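Local structure of GCN5-related N-acetyltransferase (Anabaena variabilis, 2OZG) at residues 125-129 with 130-134; 104-107 with 108-111; 182-186 with 187-191; 295-299 with 300-304. The protein binds coenzyme A and probably transfers acetyl groups as a GNAT-family N-acetyltransferase, with an aminoglycoside as a possible but unproven acceptor. All blocks are in the same frame, centred on the assembly; numbering follows the deposited sequence.

The four contacts are all local and follow the chain in the order contact 2, contact 1, contact 3, contact 4. Contacts 1 and 2 belong to the first GNAT domain, whose pocket holds coenzyme A. Their centres are about 16 Å apart, and they touch where L105 of helix 96-110 packs on A129 and Y131. Contact 3 lies in the second GNAT domain, at the start of helix 186-192. Contact 4 ends helix 293-299 in the sterol carrier protein domain. Contacts 3 and 4 sit about 21 to 23 Å from the others and from each other, centre to centre, and touch none. Contacts 1 and 2 thus belong to the coenzyme A side of the protein, while contacts 3 and 4 lie away from that pocket.

Contact 1: residues 125-129 with 130-134; sequences LYRKA and GYEQA. With COA (coenzyme A), chain C.
E132 OE1 accepts three hydrogen bonds. R127 comes side-on and gives it two, from NE at 3.0 Å and from NH2 at 2.9 Å, as a salt bridge. OE1 lies in the guanidinium plane and is met on its syn side. The guanidinium and carboxylate planes are 65° apart, and the donors lie somewhat off the carboxylate plane. The anti lone pair of OE1 takes the backbone N of Q133. The bend of E132 at chi2 (54°) turns the carboxylate back to R127. The backbone here forms a Schellman motif that ends helix 123-128. Y131 N bonds Y126 O at 3.1 Å, and G130 N bonds R127 O at 3.0 Å. G130 has positive phi, as the C-prime residue does. Y126 turns its ring edge to the face of Y131, centroids 5.9 Å apart, while Y131 OH bonds S116. The OH of Y126 lies by C3P of coenzyme A, and K128 NZ makes a weak bond of 3.3 Å to the phosphate oxygen O7A. R127 NH1 also bonds L273 O of the second subunit. The pairing of opposite charges, with three donors on the buried E132 OE1, probably favours the ionised forms of R127 and E132.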
loop_
_atom_site.group_PDB
_atom_site.type_symbol
_atom_site.label_atom_id
_atom_site.label_comp_id
_atom_site.label_asym_id
_atom_site.label_seq_id
_atom_site.Cartn_x
_atom_site.Cartn_y
_atom_site.Cartn_z
ATOM N N LEU A 125 -21.939 24.068 8.715
ATOM C CA LEU A 125 -21.952 25.513 8.464
ATOM C C LEU A 125 -23.062 25.944 7.488
ATOM O O LEU A 125 -23.913 26.812 7.783
ATOM C CB LEU A 125 -20.596 25.941 7.917
ATOM C CG LEU A 125 -20.519 27.351 7.263
ATOM C CD1 LEU A 125 -20.797 28.349 8.333
ATOM C CD2 LEU A 125 -19.157 27.593 6.647
ATOM N N TYR A 126 -23.054 25.354 6.307
ATOM C CA TYR A 126 -24.042 25.746 5.301
ATOM C C TYR A 126 -25.487 25.384 5.636
ATOM O O TYR A 126 -26.366 26.108 5.285
ATOM C CB TYR A 126 -23.602 25.275 3.956
ATOM C CG TYR A 126 -22.233 25.816 3.622
ATOM C CD1 TYR A 126 -22.070 27.128 3.259
ATOM C CD2 TYR A 126 -21.106 24.989 3.659
ATOM C CE1 TYR A 126 -20.816 27.628 2.924
ATOM C CE2 TYR A 126 -19.850 25.468 3.354
ATOM C CZ TYR A 126 -19.710 26.783 2.987
ATOM O OH TYR A 126 -18.514 27.285 2.657
ATOM N N ARG A 127 -25.718 24.256 6.315
ATOM C CA ARG A 127 -27.052 23.913 6.778
ATOM C C ARG A 127 -27.561 24.952 7.782
ATOM O O ARG A 127 -28.770 25.209 7.830
ATOM C CB ARG A 127 -27.060 22.513 7.399
ATOM C CG ARG A 127 -26.834 21.433 6.364
ATOM C CD ARG A 127 -26.715 20.064 6.975
ATOM N NE ARG A 127 -26.955 19.012 5.995
ATOM C CZ ARG A 127 -26.626 17.738 6.182
ATOM N NH1 ARG A 127 -25.956 17.386 7.263
ATOM N NH2 ARG A 127 -26.949 16.821 5.277
ATOM N N LYS A 128 -26.668 25.548 8.582
ATOM C CA LYS A 128 -27.091 26.633 9.489
ATOM C C LYS A 128 -27.683 27.763 8.668
ATOM O O LYS A 128 -28.524 28.451 9.147
ATOM C CB LYS A 128 -25.954 27.223 10.355
ATOM C CG LYS A 128 -25.560 26.410 11.554
ATOM C CD LYS A 128 -24.646 27.187 12.527
ATOM C CE LYS A 128 -25.412 28.189 13.462
ATOM N NZ LYS A 128 -26.275 27.558 14.555
ATOM N N ALA A 129 -27.299 27.917 7.401
ATOM C CA ALA A 129 -27.857 29.000 6.591
ATOM C C ALA A 129 -28.907 28.553 5.593
ATOM O O ALA A 129 -29.242 29.319 4.658
ATOM C CB ALA A 129 -26.721 29.737 5.862
ATOM N N GLY A 130 -29.364 27.307 5.738
ATOM C CA GLY A 130 -30.384 26.737 4.854
ATOM C C GLY A 130 -30.029 26.039 3.567
ATOM O O GLY A 130 -30.954 25.735 2.769
ATOM N N TYR A 131 -28.730 25.812 3.330
ATOM C CA TYR A 131 -28.264 24.992 2.192
ATOM C C TYR A 131 -28.505 23.531 2.542
ATOM O O TYR A 131 -28.393 23.148 3.706
ATOM C CB TYR A 131 -26.751 25.155 1.910
ATOM C CG TYR A 131 -26.364 26.454 1.244
ATOM C CD1 TYR A 131 -26.171 27.595 1.970
ATOM C CD2 TYR A 131 -26.173 26.515 -0.131
ATOM C CE1 TYR A 131 -25.884 28.787 1.363
ATOM C CE2 TYR A 131 -25.833 27.709 -0.766
ATOM C CZ TYR A 131 -25.694 28.827 -0.030
ATOM O OH TYR A 131 -25.355 30.018 -0.641
ATOM N N GLU A 132 -28.783 22.709 1.516
ATOM C CA GLU A 132 -28.896 21.274 1.739
ATOM C C GLU A 132 -28.391 20.474 0.572
ATOM O O GLU A 132 -28.367 20.944 -0.539
ATOM C CB GLU A 132 -30.344 20.866 2.060
ATOM C CG GLU A 132 -30.559 19.382 2.532
ATOM C CD GLU A 132 -29.668 18.982 3.732
ATOM O OE1 GLU A 132 -28.513 18.565 3.501
ATOM O OE2 GLU A 132 -30.129 19.065 4.883
ATOM N N GLN A 133 -27.980 19.234 0.833
ATOM C CA GLN A 133 -27.607 18.337 -0.259
ATOM C C GLN A 133 -28.669 18.384 -1.319
ATOM O O GLN A 133 -29.856 18.289 -1.025
ATOM C CB GLN A 133 -27.443 16.909 0.225
ATOM C CG GLN A 133 -26.360 16.762 1.287
ATOM C CD GLN A 133 -26.082 15.322 1.585
ATOM O OE1 GLN A 133 -26.909 14.474 1.268
ATOM N NE2 GLN A 133 -24.878 15.023 2.159
ATOM N N ALA A 134 -28.249 18.529 -2.577
ATOM C CA ALA A 134 -29.192 18.731 -3.626
ATOM C C ALA A 134 -28.781 18.185 -4.990
ATOM O O ALA A 134 -29.613 18.132 -5.889
ATOM C CB ALA A 134 -29.481 20.217 -3.741
HETATM N N1A COA C . -16.353 21.340 10.357
HETATM C C2A COA C . -17.646 21.307 10.734
HETATM N N3A COA C . -18.322 22.423 11.072
HETATM C C4A COA C . -17.686 23.620 11.045
HETATM C C5A COA C . -16.347 23.702 10.675
HETATM C C6A COA C . -15.680 22.510 10.325
HETATM N N6A COA C . -14.384 22.468 9.944
HETATM N N7A COA C . -16.013 25.012 10.760
HETATM C C8A COA C . -17.104 25.709 11.170
HETATM N N9A COA C . -18.119 24.845 11.336
HETATM C C1B COA C . -19.525 25.102 11.770
HETATM C C2B COA C . -19.629 25.286 13.282
HETATM O O2B COA C . -19.757 24.030 13.988
HETATM C C3B COA C . -20.819 26.228 13.418
HETATM O O3B COA C . -22.038 25.542 13.734
HETATM P P3B COA C . -22.585 25.501 15.269
HETATM O O7A COA C . -23.187 26.880 15.476
HETATM O O8A COA C . -23.543 24.314 15.266
HETATM O O9A COA C . -21.357 25.294 16.148
HETATM C C4B COA C . -20.936 26.960 12.084
HETATM O O4B COA C . -20.076 26.281 11.159
HETATM C C5B COA C . -20.543 28.434 12.193
HETATM O O5B COA C . -19.149 28.518 12.525
HETATM P P1A COA C . -18.210 29.803 12.173
HETATM O O1A COA C . -19.029 30.848 11.452
HETATM O O2A COA C . -17.482 30.199 13.459
HETATM O O3A COA C . -17.102 29.126 11.179
HETATM P P2A COA C . -15.538 29.605 11.058
HETATM O O4A COA C . -15.556 31.136 11.077
HETATM O O5A COA C . -14.746 28.883 12.147
HETATM O O6A COA C . -15.122 29.029 9.554
HETATM C CBP COA C . -13.790 27.698 7.800
HETATM C CCP COA C . -13.865 28.385 9.182
HETATM C CDP COA C . -14.704 28.509 6.883
HETATM C CEP COA C . -14.484 26.350 7.972
HETATM C CAP COA C . -12.274 27.676 7.303
HETATM O OAP COA C . -11.982 28.708 6.301
HETATM C C9P COA C . -11.549 26.394 6.808
HETATM O O9P COA C . -11.020 25.494 7.658
HETATM N N8P COA C . -11.289 26.117 5.514
HETATM C C7P COA C . -11.601 26.721 4.218
HETATM C C6P COA C . -12.323 25.572 3.530
HETATM C C5P COA C . -13.830 25.780 3.569
HETATM O O5P COA C . -14.404 26.077 4.614
HETATM N N4P COA C . -14.501 25.596 2.422
HETATM C C3P COA C . -15.944 25.715 2.233
HETATM C C2P COA C . -16.169 25.545 0.747
HETATM S S1P COA C . -15.526 26.998 -0.183
#

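Contact 2: residues 104-107 with 108-111; sequences TLQE and ISEQ
T104 and I108 meet one turn apart on helix 96-110, the helix of a beta-alpha-beta unit between strands 75-87 and 115-118 of the GNAT fold. Their side chains lie side by side and point the same way, with T104 CG2 3.9 Å from I108 CD1. This is the packed face. T104 touches L63, I65 and I82, and I108 touches A80 and I82. T104 OG1 is held by L100 O. The backbone bond from I108 N to T104 O is 2.9 Å long.

The solvent side is looser. Q106 and E110 are exposed and joined by a weak bond of 2.7 Å from Q106 NE2 to E110 OE2, bent to 127° at the hydrogen. Q106 folds at chi2, so its amide runs along the helix, its plane turned steeply against the carboxylate. The helix ends here: Q111 N bonds I108 O and reaches E107 O only weakly.

Two side chains fit neither side. The extended E107 side chain reaches R51 (salt bridge, OE2) and Y12 OH (hydrogen bond, OE1). S109 turns back on its own helix, with OG between its backbone N and carbonyl carbon, chi1 85°. There OG donates to Q106 O at 2.7 Å, on the same face of that carbonyl as E110 N.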
loop_
_atom_site.group_PDB
_atom_site.type_symbol
_atom_site.label_atom_id
_atom_site.label_comp_id
_atom_site.label_asym_id
_atom_site.label_seq_id
_atom_site.Cartn_x
_atom_site.Cartn_y
_atom_site.Cartn_z
ATOM N N THR A 104 -24.071 37.275 2.488
ATOM C CA THR A 104 -24.054 36.871 1.105
ATOM C C THR A 104 -25.435 36.457 0.603
ATOM O O THR A 104 -25.860 36.882 -0.463
ATOM C CB THR A 104 -23.060 35.670 0.927
ATOM O OG1 THR A 104 -21.761 36.094 1.338
ATOM C CG2 THR A 104 -22.990 35.209 -0.492
ATOM N N LEU A 105 -26.131 35.607 1.352
ATOM C CA LEU A 105 -27.481 35.217 0.990
ATOM C C LEU A 105 -28.428 36.409 0.886
ATOM O O LEU A 105 -29.245 36.497 -0.033
ATOM C CB LEU A 105 -28.025 34.187 1.985
ATOM C CG LEU A 105 -27.518 32.780 1.838
ATOM C CD1 LEU A 105 -28.037 31.917 3.011
ATOM C CD2 LEU A 105 -27.983 32.193 0.527
ATOM N N GLN A 106 -28.322 37.337 1.823
ATOM C CA GLN A 106 -29.118 38.545 1.789
ATOM C C GLN A 106 -28.810 39.317 0.524
ATOM O O GLN A 106 -29.721 39.847 -0.110
ATOM C CB GLN A 106 -28.863 39.403 3.023
ATOM C CG GLN A 106 -29.440 40.844 2.963
ATOM C CD GLN A 106 -30.997 40.924 2.878
ATOM O OE1 GLN A 106 -31.723 39.911 2.952
ATOM N NE2 GLN A 106 -31.500 42.150 2.740
ATOM N N GLU A 107 -27.538 39.387 0.132
ATOM C CA GLU A 107 -27.221 40.096 -1.113
ATOM C C GLU A 107 -27.830 39.383 -2.324
ATOM O O GLU A 107 -28.402 39.992 -3.204
ATOM C CB GLU A 107 -25.710 40.225 -1.293
ATOM C CG GLU A 107 -25.354 40.870 -2.591
ATOM C CD GLU A 107 -23.867 41.084 -2.776
ATOM O OE1 GLU A 107 -23.064 40.895 -1.814
ATOM O OE2 GLU A 107 -23.511 41.442 -3.913
ATOM N N ILE A 108 -27.710 38.065 -2.377
ATOM C CA ILE A 108 -28.248 37.306 -3.509
ATOM C C ILE A 108 -29.771 37.547 -3.617
ATOM O O ILE A 108 -30.322 37.799 -4.718
ATOM C CB ILE A 108 -27.892 35.821 -3.342
ATOM C CG1 ILE A 108 -26.359 35.660 -3.420
ATOM C CG2 ILE A 108 -28.573 34.960 -4.395
ATOM C CD1 ILE A 108 -25.858 34.318 -2.901
ATOM N N SER A 109 -30.426 37.559 -2.464
ATOM C CA SER A 109 -31.828 37.774 -2.411
ATOM C C SER A 109 -32.172 39.165 -2.980
ATOM O O SER A 109 -33.126 39.299 -3.732
ATOM C CB SER A 109 -32.374 37.600 -0.990
ATOM O OG SER A 109 -32.231 38.802 -0.259
ATOM N N GLU A 110 -31.391 40.183 -2.619
ATOM C CA GLU A 110 -31.627 41.542 -3.096
ATOM C C GLU A 110 -31.407 41.679 -4.578
ATOM O O GLU A 110 -31.803 42.681 -5.161
ATOM C CB GLU A 110 -30.711 42.538 -2.377
ATOM C CG GLU A 110 -31.050 42.709 -0.891
ATOM C CD GLU A 110 -29.957 43.440 -0.118
ATOM O OE1 GLU A 110 -28.798 43.528 -0.635
ATOM O OE2 GLU A 110 -30.252 43.888 1.022
ATOM N N GLN A 111 -30.753 40.694 -5.187
ATOM C CA GLN A 111 -30.500 40.712 -6.619
ATOM C C GLN A 111 -31.528 39.889 -7.370
ATOM O O GLN A 111 -31.443 39.764 -8.589
ATOM C CB GLN A 111 -29.084 40.206 -6.918
ATOM C CG GLN A 111 -27.963 41.070 -6.415
ATOM C CD GLN A 111 -28.043 42.531 -6.882
ATOM O OE1 GLN A 111 -27.938 43.453 -6.069
ATOM N NE2 GLN A 111 -28.293 42.739 -8.171
#

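Contact 3: residues 182-186 with 187-191; sequences LDRHP and AIWQG
R184 lies over one face of the W189 indole. Its CD makes a CH-pi contact, 3.7 Å from the centroid of the five-membered ring. CZ makes a cation-pi contact, 4.4 Å from the centroid of the six-membered ring. The guanidinium is nearly perpendicular to the indole, planes 85° apart, with NH1 its nearest atom to the ring. I188 also lies against the arginine chain, its CG2 3.7 Å from R184 CG, crossing at about a right angle. L182 CD1 meets I188 CD1 at 4.0 Å. H185 N-caps helix 186-192. With CG anti to the backbone N (chi1 -173°), its ring swings round to the helix start, where ND1 accepts from A187 N at 3.1 Å, nearly straight and close to the ring plane. H185 O takes I188 N at 2.9 Å, and P186 O takes Q190 N. The turn leads from strand 182-183, which pairs with strand 58-72, into helix 186-192 of the second GNAT domain. A water joins R184 O to W189 NE1 at the edge of the indole. Further out, D394 and D233 form salt bridges with R184 and fix its guanidinium. Y171 adds a cation-pi contact to R184 and an edge-to-face pair with W189.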
loop_
_atom_site.group_PDB
_atom_site.type_symbol
_atom_site.label_atom_id
_atom_site.label_comp_id
_atom_site.label_asym_id
_atom_site.label_seq_id
_atom_site.Cartn_x
_atom_site.Cartn_y
_atom_site.Cartn_z
ATOM N N LEU A 182 -24.900 23.361 -15.003
ATOM C CA LEU A 182 -24.698 24.810 -14.930
ATOM C C LEU A 182 -24.930 25.519 -16.243
ATOM O O LEU A 182 -24.726 24.927 -17.286
ATOM C CB LEU A 182 -23.263 25.123 -14.581
ATOM C CG LEU A 182 -22.737 24.685 -13.219
ATOM C CD1 LEU A 182 -21.293 25.235 -13.011
ATOM C CD2 LEU A 182 -23.673 25.115 -12.113
ATOM N N ASP A 183 -25.423 26.753 -16.166
ATOM C CA ASP A 183 -25.259 27.679 -17.305
ATOM C C ASP A 183 -24.020 28.397 -16.766
ATOM O O ASP A 183 -24.092 29.209 -15.864
ATOM C CB ASP A 183 -26.447 28.599 -17.576
ATOM C CG ASP A 183 -26.161 29.600 -18.713
ATOM O OD1 ASP A 183 -25.037 29.606 -19.238
ATOM O OD2 ASP A 183 -27.044 30.392 -19.056
ATOM N N ARG A 184 -22.859 27.993 -17.260
ATOM C CA ARG A 184 -21.596 28.426 -16.699
ATOM C C ARG A 184 -21.207 29.918 -16.682
ATOM O O ARG A 184 -21.286 30.625 -17.672
ATOM C CB ARG A 184 -20.463 27.730 -17.447
ATOM C CG ARG A 184 -20.278 26.266 -17.165
ATOM C CD ARG A 184 -19.323 25.632 -18.190
ATOM N NE ARG A 184 -19.090 24.218 -17.843
ATOM C CZ ARG A 184 -18.478 23.316 -18.602
ATOM N NH1 ARG A 184 -18.023 23.646 -19.793
ATOM N NH2 ARG A 184 -18.342 22.066 -18.154
ATOM N N HIS A 185 -20.688 30.326 -15.542
ATOM C CA HIS A 185 -20.080 31.624 -15.389
ATOM C C HIS A 185 -18.776 31.485 -16.170
ATOM O O HIS A 185 -18.206 30.367 -16.272
ATOM C CB HIS A 185 -19.770 31.887 -13.899
ATOM C CG HIS A 185 -19.297 33.257 -13.598
ATOM N ND1 HIS A 185 -17.972 33.641 -13.714
ATOM C CD2 HIS A 185 -19.966 34.339 -13.145
ATOM C CE1 HIS A 185 -17.853 34.907 -13.374
ATOM N NE2 HIS A 185 -19.044 35.355 -13.011
ATOM N N PRO A 186 -18.332 32.582 -16.786
ATOM C CA PRO A 186 -17.060 32.638 -17.477
ATOM C C PRO A 186 -15.875 32.011 -16.704
ATOM O O PRO A 186 -14.981 31.436 -17.320
ATOM C CB PRO A 186 -16.880 34.128 -17.728
ATOM C CG PRO A 186 -18.262 34.649 -17.871
ATOM C CD PRO A 186 -19.124 33.811 -16.965
ATOM N N ALA A 187 -15.895 32.073 -15.377
ATOM C CA ALA A 187 -14.816 31.544 -14.551
ATOM C C ALA A 187 -14.695 30.046 -14.643
ATOM O O ALA A 187 -13.597 29.484 -14.442
ATOM C CB ALA A 187 -15.070 31.934 -13.069
ATOM N N ILE A 188 -15.822 29.388 -14.897
ATOM C CA ILE A 188 -15.847 27.926 -14.989
ATOM C C ILE A 188 -15.085 27.516 -16.252
ATOM O O ILE A 188 -14.247 26.619 -16.253
ATOM C CB ILE A 188 -17.275 27.350 -15.085
ATOM C CG1 ILE A 188 -18.234 27.883 -13.999
ATOM C CG2 ILE A 188 -17.254 25.864 -15.089
ATOM C CD1 ILE A 188 -17.973 27.521 -12.626
ATOM N N TRP A 189 -15.406 28.183 -17.345
ATOM C CA TRP A 189 -14.723 27.961 -18.593
ATOM C C TRP A 189 -13.225 28.279 -18.445
ATOM O O TRP A 189 -12.397 27.591 -19.007
ATOM C CB TRP A 189 -15.334 28.823 -19.686
ATOM C CG TRP A 189 -16.639 28.330 -20.175
ATOM C CD1 TRP A 189 -17.850 28.902 -19.989
ATOM C CD2 TRP A 189 -16.855 27.177 -20.986
ATOM N NE1 TRP A 189 -18.819 28.169 -20.623
ATOM C CE2 TRP A 189 -18.233 27.107 -21.250
ATOM C CE3 TRP A 189 -16.013 26.194 -21.518
ATOM C CZ2 TRP A 189 -18.788 26.114 -22.051
ATOM C CZ3 TRP A 189 -16.574 25.177 -22.282
ATOM C CH2 TRP A 189 -17.952 25.149 -22.537
ATOM N N GLN A 190 -12.907 29.379 -17.756
ATOM C CA GLN A 190 -11.523 29.744 -17.449
ATOM C C GLN A 190 -10.759 28.630 -16.763
ATOM O O GLN A 190 -9.612 28.319 -17.113
ATOM C CB GLN A 190 -11.501 30.952 -16.516
ATOM C CG GLN A 190 -11.806 32.284 -17.171
ATOM C CD GLN A 190 -10.707 32.806 -18.012
ATOM O OE1 GLN A 190 -9.577 32.319 -17.983
ATOM N NE2 GLN A 190 -11.017 33.843 -18.759
ATOM N N GLY A 191 -11.375 28.059 -15.744
ATOM C CA GLY A 191 -10.747 26.978 -15.000
ATOM C C GLY A 191 -10.476 25.804 -15.877
ATOM O O GLY A 191 -9.431 25.198 -15.759
HETATM O O HOH W 1 -21.340 30.057 -20.496
#

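Contact 4: residues 295-299 with 300-304; sequences KALEA and RGYPL
Y302 OH donates a short hydrogen bond to L297 O, at 2.7 Å, from the loop back to the helix before it. The carbonyl oxygen lies at the edge of the phenol ring and near its plane. The hydroxyl comes in tilted 17° from the carbonyl plane. S335 OG bonds the same oxygen, so two hydroxyl groups serve it. With CG beside its backbone N (chi1 -67°), Y302 carries its ring back along the chain to the helix. The backbone link is looser: R300 N gives only a weak bond of 3.4 Å to A296 O. Both bonds lie at the C-terminal end of helix 293-299, in the sterol carrier protein domain. R300 is the first residue to leave helical angles, and the chain then runs extended toward strand 308-315.

Van der Waals contact is slight. L297 CD2 lies 3.4 Å from Y302 OH, and both side chains also pack on L328 of strand 324-331. R300 is held by carbonyls and a ring. Its chain runs extended to NE and then turns (chi4 -82°), which brings NH1 to G301 O in a weak bond of 2.6 Å. R300 NH2 bonds Y356 O, and the guanidinium makes a cation-pi contact with Y356.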
loop_
_atom_site.group_PDB
_atom_site.type_symbol
_atom_site.label_atom_id
_atom_site.label_comp_id
_atom_site.label_asym_id
_atom_site.label_seq_id
_atom_site.Cartn_x
_atom_site.Cartn_y
_atom_site.Cartn_z
ATOM N N LYS A 295 -39.993 32.619 -6.674
ATOM C CA LYS A 295 -39.254 32.754 -7.902
ATOM C C LYS A 295 -38.536 31.446 -8.304
ATOM O O LYS A 295 -38.484 31.103 -9.469
ATOM C CB LYS A 295 -38.290 33.915 -7.820
ATOM C CG LYS A 295 -38.925 35.278 -7.564
ATOM C CD LYS A 295 -39.796 35.779 -8.715
ATOM N N ALA A 296 -37.999 30.725 -7.345
ATOM C CA ALA A 296 -37.304 29.455 -7.651
ATOM C C ALA A 296 -38.278 28.455 -8.292
ATOM O O ALA A 296 -37.972 27.867 -9.333
ATOM C CB ALA A 296 -36.685 28.854 -6.421
ATOM N N LEU A 297 -39.454 28.309 -7.696
ATOM C CA LEU A 297 -40.478 27.394 -8.193
ATOM C C LEU A 297 -41.046 27.823 -9.555
ATOM O O LEU A 297 -41.290 26.964 -10.410
ATOM C CB LEU A 297 -41.597 27.232 -7.178
ATOM C CG LEU A 297 -41.168 26.450 -5.943
ATOM C CD1 LEU A 297 -42.203 26.570 -4.810
ATOM C CD2 LEU A 297 -40.873 24.991 -6.300
ATOM N N GLU A 298 -41.220 29.139 -9.765
ATOM C CA GLU A 298 -41.739 29.633 -11.036
ATOM C C GLU A 298 -40.720 29.587 -12.157
ATOM O O GLU A 298 -41.083 29.513 -13.326
ATOM C CB GLU A 298 -42.316 31.050 -10.882
ATOM C CG GLU A 298 -43.549 31.083 -9.974
ATOM C CD GLU A 298 -44.223 32.408 -9.938
ATOM O OE1 GLU A 298 -43.514 33.405 -10.205
ATOM O OE2 GLU A 298 -45.462 32.419 -9.641
ATOM N N ALA A 299 -39.436 29.578 -11.830
ATOM C CA ALA A 299 -38.415 29.546 -12.864
ATOM C C ALA A 299 -38.084 28.167 -13.382
ATOM O O ALA A 299 -37.592 28.027 -14.497
ATOM C CB ALA A 299 -37.165 30.221 -12.352
ATOM N N ARG A 300 -38.392 27.140 -12.594
ATOM C CA ARG A 300 -38.075 25.743 -12.915
ATOM C C ARG A 300 -39.004 25.169 -13.960
ATOM O O ARG A 300 -40.140 25.622 -14.062
ATOM C CB ARG A 300 -38.316 24.925 -11.631
ATOM C CG ARG A 300 -37.759 23.532 -11.580
ATOM C CD ARG A 300 -38.330 22.862 -10.397
ATOM N NE ARG A 300 -37.795 21.535 -10.102
ATOM C CZ ARG A 300 -38.180 20.412 -10.676
ATOM N NH1 ARG A 300 -39.046 20.424 -11.677
ATOM N NH2 ARG A 300 -37.665 19.270 -10.278
ATOM N N GLY A 301 -38.527 24.204 -14.757
ATOM C CA GLY A 301 -39.398 23.438 -15.639
ATOM C C GLY A 301 -40.040 22.287 -14.875
ATOM O O GLY A 301 -39.454 21.773 -13.909
ATOM N N TYR A 302 -41.218 21.850 -15.338
ATOM C CA TYR A 302 -41.940 20.746 -14.726
ATOM C C TYR A 302 -42.271 19.725 -15.786
ATOM O O TYR A 302 -42.384 20.062 -16.974
ATOM C CB TYR A 302 -43.204 21.266 -14.040
ATOM C CG TYR A 302 -42.847 22.135 -12.848
ATOM C CD1 TYR A 302 -42.559 21.569 -11.642
ATOM C CD2 TYR A 302 -42.642 23.507 -12.992
ATOM C CE1 TYR A 302 -42.162 22.339 -10.564
ATOM C CE2 TYR A 302 -42.212 24.279 -11.932
ATOM C CZ TYR A 302 -41.996 23.694 -10.718
ATOM O OH TYR A 302 -41.590 24.416 -9.625
ATOM N N PRO A 303 -42.470 18.467 -15.374
ATOM C CA PRO A 303 -42.782 17.481 -16.403
ATOM C C PRO A 303 -44.110 17.749 -17.069
ATOM O O PRO A 303 -45.050 18.185 -16.420
ATOM C CB PRO A 303 -42.863 16.153 -15.625
ATOM C CG PRO A 303 -42.265 16.400 -14.310
ATOM C CD PRO A 303 -42.482 17.868 -14.035
ATOM N N LEU A 304 -44.192 17.489 -18.371
ATOM C CA LEU A 304 -45.459 17.558 -19.064
ATOM C C LEU A 304 -46.351 16.368 -18.647
ATOM O O LEU A 304 -45.870 15.266 -18.365
ATOM C CB LEU A 304 -45.239 17.539 -20.584
ATOM C CG LEU A 304 -44.536 18.748 -21.206
ATOM C CD1 LEU A 304 -44.196 18.451 -22.669
ATOM C CD2 LEU A 304 -45.451 19.999 -21.079
#